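Local coordinates for histone-lysine N-methyltransferase, H3 lysine-9 specific SUVH4 (Arabidopsis thaliana, PDB 4QEO), which methylates histone H3 on a lysine whose methylation marks transcriptional repression, and binds methylated DNA, coupling DNA methylation to histone methylation in plant gene silencing, at residues A[9-14]-A[524-529]; A[61-66]-A[182-187]; A[66-71]-A[491-496]. All blocks are in the same frame, centred on the assembly; numbering follows the deposited sequence.

Interaction 1 (A[9-14]-A[524-529]); sequences EPHLKV and GALNCR. With ZN (zinc ion), chain I.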
loop_
_atom_site.group_PDB
_atom_site.type_symbol
_atom_site.label_atom_id
_atom_site.label_comp_id
_atom_site.label_asym_id
_atom_site.label_seq_id
_atom_site.Cartn_x
_atom_site.Cartn_y
_atom_site.Cartn_z
ATOM N N GLU A 9 16.499 8.366 2.448
ATOM C CA GLU A 9 16.218 8.792 1.082
ATOM C C GLU A 9 14.734 9.187 0.975
ATOM O O GLU A 9 13.879 8.578 1.628
ATOM C CB GLU A 9 16.575 7.636 0.132
ATOM C CG GLU A 9 16.482 7.918 -1.358
ATOM C CD GLU A 9 15.098 7.679 -1.906
ATOM O OE1 GLU A 9 14.382 6.833 -1.329
ATOM O OE2 GLU A 9 14.730 8.338 -2.902
ATOM N N PRO A 10 14.425 10.224 0.176
ATOM C CA PRO A 10 13.062 10.775 0.157
ATOM C C PRO A 10 11.920 9.786 -0.102
ATOM O O PRO A 10 10.871 9.915 0.543
ATOM C CB PRO A 10 13.130 11.849 -0.948
ATOM C CG PRO A 10 14.542 12.308 -0.909
ATOM C CD PRO A 10 15.369 11.066 -0.586
ATOM N N HIS A 11 12.089 8.839 -1.021
ATOM C CA HIS A 11 11.043 7.844 -1.247
ATOM C C HIS A 11 10.753 7.037 0.019
ATOM O O HIS A 11 9.600 6.736 0.339
ATOM C CB HIS A 11 11.404 6.911 -2.410
ATOM C CG HIS A 11 11.474 7.613 -3.729
ATOM N ND1 HIS A 11 12.549 8.392 -4.100
ATOM C CD2 HIS A 11 10.586 7.687 -4.750
ATOM C CE1 HIS A 11 12.327 8.904 -5.298
ATOM N NE2 HIS A 11 11.143 8.490 -5.714
ATOM N N LEU A 12 11.796 6.697 0.759
ATOM C CA LEU A 12 11.582 5.953 1.993
ATOM C C LEU A 12 10.921 6.816 3.072
ATOM O O LEU A 12 10.112 6.330 3.868
ATOM C CB LEU A 12 12.891 5.339 2.494
ATOM C CG LEU A 12 13.175 3.908 2.013
ATOM C CD1 LEU A 12 12.062 3.354 1.103
ATOM C CD2 LEU A 12 14.536 3.810 1.327
ATOM N N LYS A 13 11.267 8.096 3.109
ATOM C CA LYS A 13 10.619 9.011 4.055
ATOM C C LYS A 13 9.123 9.142 3.778
ATOM O O LYS A 13 8.307 9.188 4.719
ATOM C CB LYS A 13 11.279 10.388 4.026
ATOM C CG LYS A 13 12.707 10.376 4.564
ATOM C CD LYS A 13 13.401 11.698 4.317
ATOM C CE LYS A 13 12.724 12.835 5.059
ATOM N NZ LYS A 13 13.377 14.144 4.773
ATOM N N VAL A 14 8.778 9.224 2.488
ATOM C CA VAL A 14 7.383 9.236 2.058
ATOM C C VAL A 14 6.706 7.935 2.497
ATOM O O VAL A 14 5.648 7.963 3.150
ATOM C CB VAL A 14 7.238 9.427 0.519
ATOM C CG1 VAL A 14 5.791 9.184 0.078
ATOM C CG2 VAL A 14 7.693 10.863 0.098
ATOM N N GLY A 524 16.304 -3.729 -7.773
ATOM C CA GLY A 524 16.233 -2.522 -8.576
ATOM C C GLY A 524 15.968 -1.294 -7.728
ATOM O O GLY A 524 15.864 -0.174 -8.240
ATOM N N ALA A 525 15.856 -1.517 -6.422
ATOM C CA ALA A 525 15.597 -0.445 -5.472
ATOM C C ALA A 525 16.726 0.568 -5.507
ATOM O O ALA A 525 17.881 0.216 -5.748
ATOM C CB ALA A 525 15.436 -0.999 -4.074
ATOM N N LEU A 526 16.380 1.826 -5.260
ATOM C CA LEU A 526 17.340 2.921 -5.329
ATOM C C LEU A 526 18.438 2.832 -4.262
ATOM O O LEU A 526 19.523 3.390 -4.436
ATOM C CB LEU A 526 16.612 4.266 -5.241
ATOM C CG LEU A 526 15.642 4.587 -6.382
ATOM C CD1 LEU A 526 14.686 5.692 -5.973
ATOM C CD2 LEU A 526 16.407 4.984 -7.632
ATOM N N ASN A 527 18.152 2.139 -3.162
ATOM C CA ASN A 527 19.132 1.933 -2.094
ATOM C C ASN A 527 19.350 0.439 -1.843
ATOM O O ASN A 527 19.053 -0.082 -0.769
ATOM C CB ASN A 527 18.690 2.636 -0.808
ATOM C CG ASN A 527 18.104 4.014 -1.066
ATOM O OD1 ASN A 527 17.055 4.362 -0.527
ATOM N ND2 ASN A 527 18.779 4.803 -1.895
ATOM N N CYS A 528 19.908 -0.225 -2.847
ATOM C CA CYS A 528 19.876 -1.677 -2.957
ATOM C C CYS A 528 20.875 -2.461 -2.088
ATOM O O CYS A 528 20.724 -3.664 -1.920
ATOM C CB CYS A 528 20.050 -2.052 -4.435
ATOM S SG CYS A 528 20.067 -3.816 -4.837
ATOM N N ARG A 529 21.915 -1.816 -1.568
ATOM C CA ARG A 529 23.005 -2.543 -0.884
ATOM C C ARG A 529 23.596 -3.723 -1.699
ATOM O O ARG A 529 24.524 -4.395 -1.252
ATOM C CB ARG A 529 22.620 -2.951 0.558
ATOM C CG ARG A 529 21.926 -4.307 0.736
ATOM C CD ARG A 529 22.849 -5.352 1.360
ATOM N NE ARG A 529 22.539 -5.629 2.765
ATOM C CZ ARG A 529 21.905 -6.718 3.197
ATOM N NH1 ARG A 529 21.504 -7.645 2.338
ATOM N NH2 ARG A 529 21.674 -6.885 4.494
HETATM ZN ZN ZN I . 18.369 -4.947 -3.575
#
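The imidazole of H11 has the CD1 methyl of L526 over one face, 4.2 Å from the ring centroid and displaced toward the rim beside ND1 and CE1, a CH-pi contact. At its edge, ND1 donates to E9 OE2 over a very short 2.5 Å, using the syn lone pair of the carboxylate with the oxygen close to the ring plane. The E9 carboxylate stands 57° from the amide plane of N527. E9 folds forward over the first turn of helix 10-30, with CG anti to the backbone N (chi1 -174°) and a bend at chi2; OE1 accepts weakly from L12 N and OE2 weakly from H11 N. The helix start and the N-H donors would favour a charged E9 carboxylate, while the carboxylates at both nitrogens, E9 at ND1 and, through a weak hydrogen bond, D64 at NE2, probably raise the basicity of H11. N527, though poorly ordered, meets the helix through OD1, which sits 3.4 Å from E9 CB and 3.2 Å from L12 CD2, tip to tip with the leucine; buried here, this oxygen finds no polar partner. Next along the chain, C528 SG binds zinc at 2.4 Å, together with C463, C521 and C523. A side-chain N-cap on helix 10-30 thus rests against the loop of the post-SET zinc site, whose four cysteines are characteristic of Suvar3-9 methyltransferases.

Interaction 2 (A[61-66]-A[182-187]); sequences PGIDVG and YTYDGL. With nucleotides of chain B.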
loop_
_atom_site.group_PDB
_atom_site.type_symbol
_atom_site.label_atom_id
_atom_site.label_comp_id
_atom_site.label_asym_id
_atom_site.label_seq_id
_atom_site.Cartn_x
_atom_site.Cartn_y
_atom_site.Cartn_z
ATOM N N PRO A 61 10.208 15.896 -3.116
ATOM C CA PRO A 61 11.142 14.764 -3.145
ATOM C C PRO A 61 10.454 13.510 -2.630
ATOM O O PRO A 61 9.781 13.532 -1.584
ATOM C CB PRO A 61 12.264 15.211 -2.203
ATOM C CG PRO A 61 12.242 16.732 -2.318
ATOM C CD PRO A 61 10.770 17.071 -2.424
ATOM N N GLY A 62 10.583 12.432 -3.394
ATOM C CA GLY A 62 10.040 11.149 -2.986
ATOM C C GLY A 62 8.614 10.941 -3.462
ATOM O O GLY A 62 8.058 9.867 -3.283
ATOM N N ILE A 63 8.013 11.964 -4.067
ATOM C CA ILE A 63 6.698 11.800 -4.689
ATOM C C ILE A 63 6.841 11.994 -6.186
ATOM O O ILE A 63 6.887 13.130 -6.690
ATOM C CB ILE A 63 5.651 12.777 -4.117
ATOM C CG1 ILE A 63 5.525 12.550 -2.608
ATOM C CG2 ILE A 63 4.295 12.596 -4.824
ATOM C CD1 ILE A 63 4.558 13.475 -1.903
ATOM N N ASP A 64 6.951 10.871 -6.887
ATOM C CA ASP A 64 7.229 10.886 -8.312
ATOM C C ASP A 64 5.945 11.117 -9.066
ATOM O O ASP A 64 4.853 10.814 -8.582
ATOM C CB ASP A 64 7.805 9.546 -8.780
ATOM C CG ASP A 64 9.111 9.172 -8.081
ATOM O OD1 ASP A 64 9.911 10.065 -7.729
ATOM O OD2 ASP A 64 9.328 7.958 -7.913
ATOM N N VAL A 65 6.080 11.655 -10.265
ATOM C CA VAL A 65 4.954 11.721 -11.175
ATOM C C VAL A 65 4.395 10.315 -11.384
ATOM O O VAL A 65 5.141 9.352 -11.633
ATOM C CB VAL A 65 5.364 12.364 -12.521
ATOM C CG1 VAL A 65 4.186 12.369 -13.501
ATOM C CG2 VAL A 65 5.867 13.775 -12.288
ATOM N N GLY A 66 3.082 10.197 -11.259
ATOM C CA GLY A 66 2.409 8.906 -11.268
ATOM C C GLY A 66 2.052 8.385 -9.884
ATOM O O GLY A 66 1.328 7.392 -9.750
ATOM N N TYR A 182 -6.210 8.746 -6.235
ATOM C CA TYR A 182 -5.785 10.047 -6.736
ATOM C C TYR A 182 -4.377 9.908 -7.298
ATOM O O TYR A 182 -3.475 9.492 -6.589
ATOM C CB TYR A 182 -5.823 11.068 -5.599
ATOM C CG TYR A 182 -7.227 11.317 -5.104
ATOM C CD1 TYR A 182 -7.760 10.574 -4.050
ATOM C CD2 TYR A 182 -8.033 12.279 -5.704
ATOM C CE1 TYR A 182 -9.071 10.789 -3.599
ATOM C CE2 TYR A 182 -9.340 12.502 -5.264
ATOM C CZ TYR A 182 -9.852 11.756 -4.214
ATOM O OH TYR A 182 -11.154 11.982 -3.777
ATOM N N THR A 183 -4.177 10.224 -8.573
ATOM C CA THR A 183 -2.833 10.104 -9.125
ATOM C C THR A 183 -2.250 11.484 -9.349
ATOM O O THR A 183 -2.876 12.337 -9.985
ATOM C CB THR A 183 -2.814 9.337 -10.457
ATOM O OG1 THR A 183 -3.554 10.085 -11.437
ATOM C CG2 THR A 183 -3.440 7.957 -10.273
ATOM N N TYR A 184 -1.060 11.706 -8.808
ATOM C CA TYR A 184 -0.300 12.900 -9.139
ATOM C C TYR A 184 0.197 12.794 -10.576
ATOM O O TYR A 184 0.976 11.893 -10.902
ATOM C CB TYR A 184 0.881 13.058 -8.174
ATOM C CG TYR A 184 1.848 14.139 -8.605
ATOM C CD1 TYR A 184 1.388 15.407 -8.948
ATOM C CD2 TYR A 184 3.219 13.898 -8.651
ATOM C CE1 TYR A 184 2.262 16.400 -9.359
ATOM C CE2 TYR A 184 4.101 14.884 -9.054
ATOM C CZ TYR A 184 3.619 16.132 -9.406
ATOM O OH TYR A 184 4.496 17.119 -9.808
ATOM N N ASP A 185 -0.224 13.726 -11.433
ATOM C CA ASP A 185 0.037 13.602 -12.854
ATOM C C ASP A 185 1.118 14.547 -13.381
ATOM O O ASP A 185 1.317 14.657 -14.597
ATOM C CB ASP A 185 -1.270 13.786 -13.638
ATOM C CG ASP A 185 -2.228 12.612 -13.456
ATOM O OD1 ASP A 185 -1.785 11.534 -12.993
ATOM O OD2 ASP A 185 -3.420 12.759 -13.782
ATOM N N GLY A 186 1.810 15.228 -12.473
ATOM C CA GLY A 186 2.915 16.092 -12.869
ATOM C C GLY A 186 2.625 17.579 -12.778
ATOM O O GLY A 186 1.537 18.000 -12.350
ATOM N N LEU A 187 3.596 18.388 -13.192
ATOM C CA LEU A 187 3.440 19.828 -13.146
ATOM C C LEU A 187 2.763 20.375 -14.423
ATOM O O LEU A 187 3.019 19.890 -15.526
ATOM C CB LEU A 187 4.815 20.474 -12.964
ATOM C CG LEU A 187 5.562 19.996 -11.707
ATOM C CD1 LEU A 187 6.981 20.477 -11.747
ATOM C CD2 LEU A 187 4.854 20.578 -10.472
ATOM P P DT B 9 -11.985 11.097 -0.456
ATOM O OP1 DT B 9 -10.712 10.833 0.105
ATOM O OP2 DT B 9 -12.255 10.754 -1.815
ATOM O "O5'" DT B 9 -13.083 10.408 0.454
ATOM C "C5'" DT B 9 -12.990 10.461 1.877
ATOM C "C4'" DT B 9 -14.274 10.001 2.529
ATOM O "O4'" DT B 9 -15.294 10.980 2.359
ATOM C "C3'" DT B 9 -14.877 8.700 1.997
ATOM O "O3'" DT B 9 -14.497 7.626 2.839
ATOM C "C2'" DT B 9 -16.376 8.928 2.066
ATOM C "C1'" DT B 9 -16.527 10.347 2.581
ATOM N N1 DT B 9 -17.547 11.150 1.920
ATOM C C2 DT B 9 -18.481 11.797 2.694
ATOM O O2 DT B 9 -18.534 11.685 3.901
ATOM N N3 DT B 9 -19.361 12.572 1.992
ATOM C C4 DT B 9 -19.389 12.775 0.631
ATOM O O4 DT B 9 -20.226 13.515 0.147
ATOM C C5 DT B 9 -18.368 12.087 -0.114
ATOM C C7 DT B 9 -18.333 12.231 -1.602
ATOM C C6 DT B 9 -17.499 11.332 0.560
ATOM P P DA B 8 -12.923 15.878 -4.204
ATOM O OP1 DA B 8 -11.600 15.904 -4.742
ATOM O OP2 DA B 8 -13.744 14.745 -4.440
ATOM O "O5'" DA B 8 -12.654 16.000 -2.654
ATOM C "C5'" DA B 8 -13.685 15.721 -1.726
ATOM C "C4'" DA B 8 -13.174 14.807 -0.645
ATOM O "O4'" DA B 8 -13.985 14.981 0.521
ATOM C "C3'" DA B 8 -13.296 13.333 -0.987
ATOM O "O3'" DA B 8 -12.317 12.596 -0.259
ATOM C "C2'" DA B 8 -14.734 13.038 -0.612
ATOM C "C1'" DA B 8 -15.038 14.039 0.502
ATOM N N9 DA B 8 -16.287 14.782 0.390
ATOM C C8 DA B 8 -16.930 15.230 -0.731
ATOM N N7 DA B 8 -18.013 15.918 -0.479
ATOM C C5 DA B 8 -18.079 15.939 0.903
ATOM C C6 DA B 8 -18.997 16.513 1.799
ATOM N N6 DA B 8 -20.061 17.215 1.420
ATOM N N1 DA B 8 -18.769 16.352 3.115
ATOM C C2 DA B 8 -17.704 15.646 3.498
ATOM N N3 DA B 8 -16.767 15.068 2.757
ATOM C C4 DA B 8 -17.018 15.251 1.452
#
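Packing is closest where V65 and the backbone around it lie against Y184. The Y184 ring, swung out with CG anti to the backbone N (chi1 170°), presents CD2 to the D64 carbonyl oxygen at its edge, 3.5 Å away, while its CE2 takes V65 CG2 at 3.8 Å. That same methyl also touches G186 CA, and V65 CG1 leans on the carbonyl group of D185, so both methyls rest on neighbouring backbone atoms of the strand. I63 crosses Y184 at about a right angle and touches more loosely, its CG2 4.2 Å from CD2, and the Y184 hydroxyl is hydrogen-bonded to D59. On the outer side, D64 has its CB directed away from the strand and its carboxylate held by H11 through a weak bond, and the exposed G66 adopts backbone angles that call for glycine. G66 N nevertheless donates to Y184 O at 2.7 Å, nearly along the C=O axis, tying the loop to strand 180-197 just before the 68-69 strand pairs with it in the SRA domain. Two residues earlier on that strand, the Y182 hydroxyl donates to OP2 of DT9 in DNA chain B at 2.6 Å, with the phosphate oxygen in the ring plane. The chemistry implies a division of labour: between these two segments one backbone bond and apolar contacts hold the loop, while Y182 grips the DNA backbone without reading a base.

Interaction 3 (A[66-71]-A[491-496]); sequences GHRFFS and NISPMQ. With nucleotides of chain B.
Segments 66-71 and 491-496 come no nearer than 7.6 Å between CA atoms, F70 to N491, and 491-496 folds through a type II beta turn from S493 to Q496, so side chains bridge the gap. F70 lays its ring over the CB of N491, 3.4 Å from the centroid and 17° off the ring normal, a close CH-pi contact offset toward CE1. The two side chains slide past each other in opposite directions, and the asparagine amide lies 40° from the ring plane while its OD1 accepts from A377 N. The contact joins the short SRA strand 68-69 and the residue after it to the SET-domain loop between strands 483-488 and 499-500, with Y374 meeting the F70 ring on the SET side. An alanine in place of F70 would remove the ring over N491 CB and beside Y374, and would probably loosen this domain junction. R68 extends its chain alongside S493, bringing CD to 3.3 Å from S493 OG. S493 N donates to Q496 OE1 at 3.0 Å, from above the amide carbonyl plane. S71 OG caps helix 72-78 through E74 N.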
loop_
_atom_site.group_PDB
_atom_site.type_symbol
_atom_site.label_atom_id
_atom_site.label_comp_id
_atom_site.label_asym_id
_atom_site.label_seq_id
_atom_site.Cartn_x
_atom_site.Cartn_y
_atom_site.Cartn_z
ATOM N N GLY A 66 3.082 10.197 -11.259
ATOM C CA GLY A 66 2.409 8.906 -11.268
ATOM C C GLY A 66 2.052 8.385 -9.884
ATOM O O GLY A 66 1.328 7.392 -9.750
ATOM N N HIS A 67 2.567 9.023 -8.840
ATOM C CA HIS A 67 2.276 8.548 -7.483
ATOM C C HIS A 67 0.778 8.377 -7.219
ATOM O O HIS A 67 0.000 9.286 -7.480
ATOM C CB HIS A 67 2.843 9.511 -6.448
ATOM C CG HIS A 67 2.812 8.960 -5.062
ATOM N ND1 HIS A 67 3.878 8.279 -4.517
ATOM C CD2 HIS A 67 1.825 8.929 -4.132
ATOM C CE1 HIS A 67 3.557 7.867 -3.300
ATOM N NE2 HIS A 67 2.317 8.243 -3.043
ATOM N N ARG A 68 0.372 7.212 -6.718
ATOM C CA ARG A 68 -1.025 6.980 -6.397
ATOM C C ARG A 68 -1.330 7.196 -4.918
ATOM O O ARG A 68 -0.738 6.559 -4.055
ATOM C CB ARG A 68 -1.432 5.562 -6.769
ATOM C CG ARG A 68 -1.509 5.297 -8.248
ATOM C CD ARG A 68 -2.487 4.173 -8.497
ATOM N NE ARG A 68 -2.839 4.026 -9.903
ATOM C CZ ARG A 68 -2.296 3.131 -10.719
ATOM N NH1 ARG A 68 -1.362 2.308 -10.272
ATOM N NH2 ARG A 68 -2.688 3.062 -11.984
ATOM N N PHE A 69 -2.272 8.090 -4.640
ATOM C CA PHE A 69 -2.750 8.323 -3.288
ATOM C C PHE A 69 -4.088 7.620 -3.149
ATOM O O PHE A 69 -4.859 7.572 -4.104
ATOM C CB PHE A 69 -2.926 9.823 -3.014
ATOM C CG PHE A 69 -1.637 10.595 -2.947
ATOM C CD1 PHE A 69 -0.820 10.522 -1.824
ATOM C CD2 PHE A 69 -1.257 11.415 -3.995
ATOM C CE1 PHE A 69 0.365 11.253 -1.762
ATOM C CE2 PHE A 69 -0.083 12.158 -3.948
ATOM C CZ PHE A 69 0.732 12.084 -2.835
ATOM N N PHE A 70 -4.369 7.072 -1.969
ATOM C CA PHE A 70 -5.588 6.274 -1.787
ATOM C C PHE A 70 -6.714 7.052 -1.105
ATOM O O PHE A 70 -7.815 6.534 -0.917
ATOM C CB PHE A 70 -5.256 4.940 -1.080
ATOM C CG PHE A 70 -4.417 4.024 -1.935
ATOM C CD1 PHE A 70 -3.067 4.277 -2.121
ATOM C CD2 PHE A 70 -4.982 2.957 -2.594
ATOM C CE1 PHE A 70 -2.298 3.471 -2.929
ATOM C CE2 PHE A 70 -4.207 2.141 -3.397
ATOM C CZ PHE A 70 -2.868 2.401 -3.565
ATOM N N SER A 71 -6.443 8.319 -0.789
ATOM C CA SER A 71 -7.434 9.198 -0.170
ATOM C C SER A 71 -6.952 10.655 -0.214
ATOM O O SER A 71 -5.753 10.894 -0.376
ATOM C CB SER A 71 -7.676 8.778 1.282
ATOM O OG SER A 71 -6.559 9.114 2.093
ATOM N N ASN A 491 -0.162 0.432 0.930
ATOM C CA ASN A 491 -1.174 0.313 -0.099
ATOM C C ASN A 491 -0.489 -0.024 -1.430
ATOM O O ASN A 491 0.403 0.696 -1.888
ATOM C CB ASN A 491 -1.979 1.614 -0.199
ATOM C CG ASN A 491 -2.792 1.887 1.056
ATOM O OD1 ASN A 491 -3.458 0.993 1.569
ATOM N ND2 ASN A 491 -2.720 3.114 1.567
ATOM N N ILE A 492 -0.904 -1.122 -2.046
ATOM C CA ILE A 492 -0.248 -1.627 -3.247
ATOM C C ILE A 492 -1.169 -1.464 -4.454
ATOM O O ILE A 492 -2.362 -1.771 -4.376
ATOM C CB ILE A 492 0.168 -3.117 -3.043
ATOM C CG1 ILE A 492 1.105 -3.214 -1.830
ATOM C CG2 ILE A 492 0.816 -3.684 -4.293
ATOM C CD1 ILE A 492 1.389 -4.627 -1.341
ATOM N N SER A 493 -0.626 -0.950 -5.555
ATOM C CA SER A 493 -1.405 -0.761 -6.777
ATOM C C SER A 493 -1.305 -1.997 -7.667
ATOM O O SER A 493 -0.358 -2.773 -7.545
ATOM C CB SER A 493 -0.902 0.467 -7.555
ATOM O OG SER A 493 -1.141 1.674 -6.853
ATOM N N PRO A 494 -2.269 -2.174 -8.583
ATOM C CA PRO A 494 -2.220 -3.285 -9.544
ATOM C C PRO A 494 -0.905 -3.333 -10.342
ATOM O O PRO A 494 -0.363 -2.288 -10.683
ATOM C CB PRO A 494 -3.390 -2.976 -10.475
ATOM C CG PRO A 494 -4.365 -2.251 -9.604
ATOM C CD PRO A 494 -3.528 -1.414 -8.686
ATOM N N MET A 495 -0.414 -4.544 -10.607
ATOM C CA MET A 495 0.816 -4.795 -11.369
ATOM C C MET A 495 2.121 -4.485 -10.631
ATOM O O MET A 495 3.205 -4.705 -11.171
ATOM C CB MET A 495 0.789 -4.114 -12.743
ATOM C CG MET A 495 -0.337 -4.595 -13.612
ATOM S SD MET A 495 -0.382 -6.392 -13.679
ATOM C CE MET A 495 -2.071 -6.629 -14.227
ATOM N N GLN A 496 2.028 -3.982 -9.404
ATOM C CA GLN A 496 3.223 -3.837 -8.581
ATOM C C GLN A 496 3.678 -5.201 -8.040
ATOM O O GLN A 496 2.871 -5.964 -7.502
ATOM C CB GLN A 496 2.983 -2.831 -7.451
ATOM C CG GLN A 496 2.951 -1.377 -7.938
ATOM C CD GLN A 496 2.810 -0.361 -6.810
ATOM O OE1 GLN A 496 2.403 -0.690 -5.691
ATOM N NE2 GLN A 496 3.155 0.881 -7.102
ATOM P P DT B 9 -11.985 11.097 -0.456
ATOM O OP1 DT B 9 -10.712 10.833 0.105
ATOM O OP2 DT B 9 -12.255 10.754 -1.815
ATOM O "O5'" DT B 9 -13.083 10.408 0.454
ATOM C "C5'" DT B 9 -12.990 10.461 1.877
ATOM C "C4'" DT B 9 -14.274 10.001 2.529
ATOM O "O4'" DT B 9 -15.294 10.980 2.359
ATOM C "C3'" DT B 9 -14.877 8.700 1.997
ATOM O "O3'" DT B 9 -14.497 7.626 2.839
ATOM C "C2'" DT B 9 -16.376 8.928 2.066
ATOM C "C1'" DT B 9 -16.527 10.347 2.581
ATOM N N1 DT B 9 -17.547 11.150 1.920
ATOM C C2 DT B 9 -18.481 11.797 2.694
ATOM O O2 DT B 9 -18.534 11.685 3.901
ATOM N N3 DT B 9 -19.361 12.572 1.992
ATOM C C4 DT B 9 -19.389 12.775 0.631
ATOM O O4 DT B 9 -20.226 13.515 0.147
ATOM C C5 DT B 9 -18.368 12.087 -0.114
ATOM C C7 DT B 9 -18.333 12.231 -1.602
ATOM C C6 DT B 9 -17.499 11.332 0.560
#

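Interactions 2 and 3 are continuous: they share G66, their centres lie 11 Å apart, and strand 68-69 runs beside strand 180-197, with F69 N 2.7 Å from Y182 O. Both reach the backbone of DNA chain B, through Y182 and S71, whereas interaction 1 lies about 17 Å from nucleic acid by nearest atoms. Interaction 1 joins interaction 2 where H11 NE2 comes 2.8 Å from D64 OD1, and P10 packs on P61 and G62. Its N527 side chain is about 13 Å from bound S-adenosyl-L-homocysteine. Interaction 1 joins the N-terminal helix to the post-SET zinc loop, and interaction 3 joins the SRA domain to a SET-domain loop.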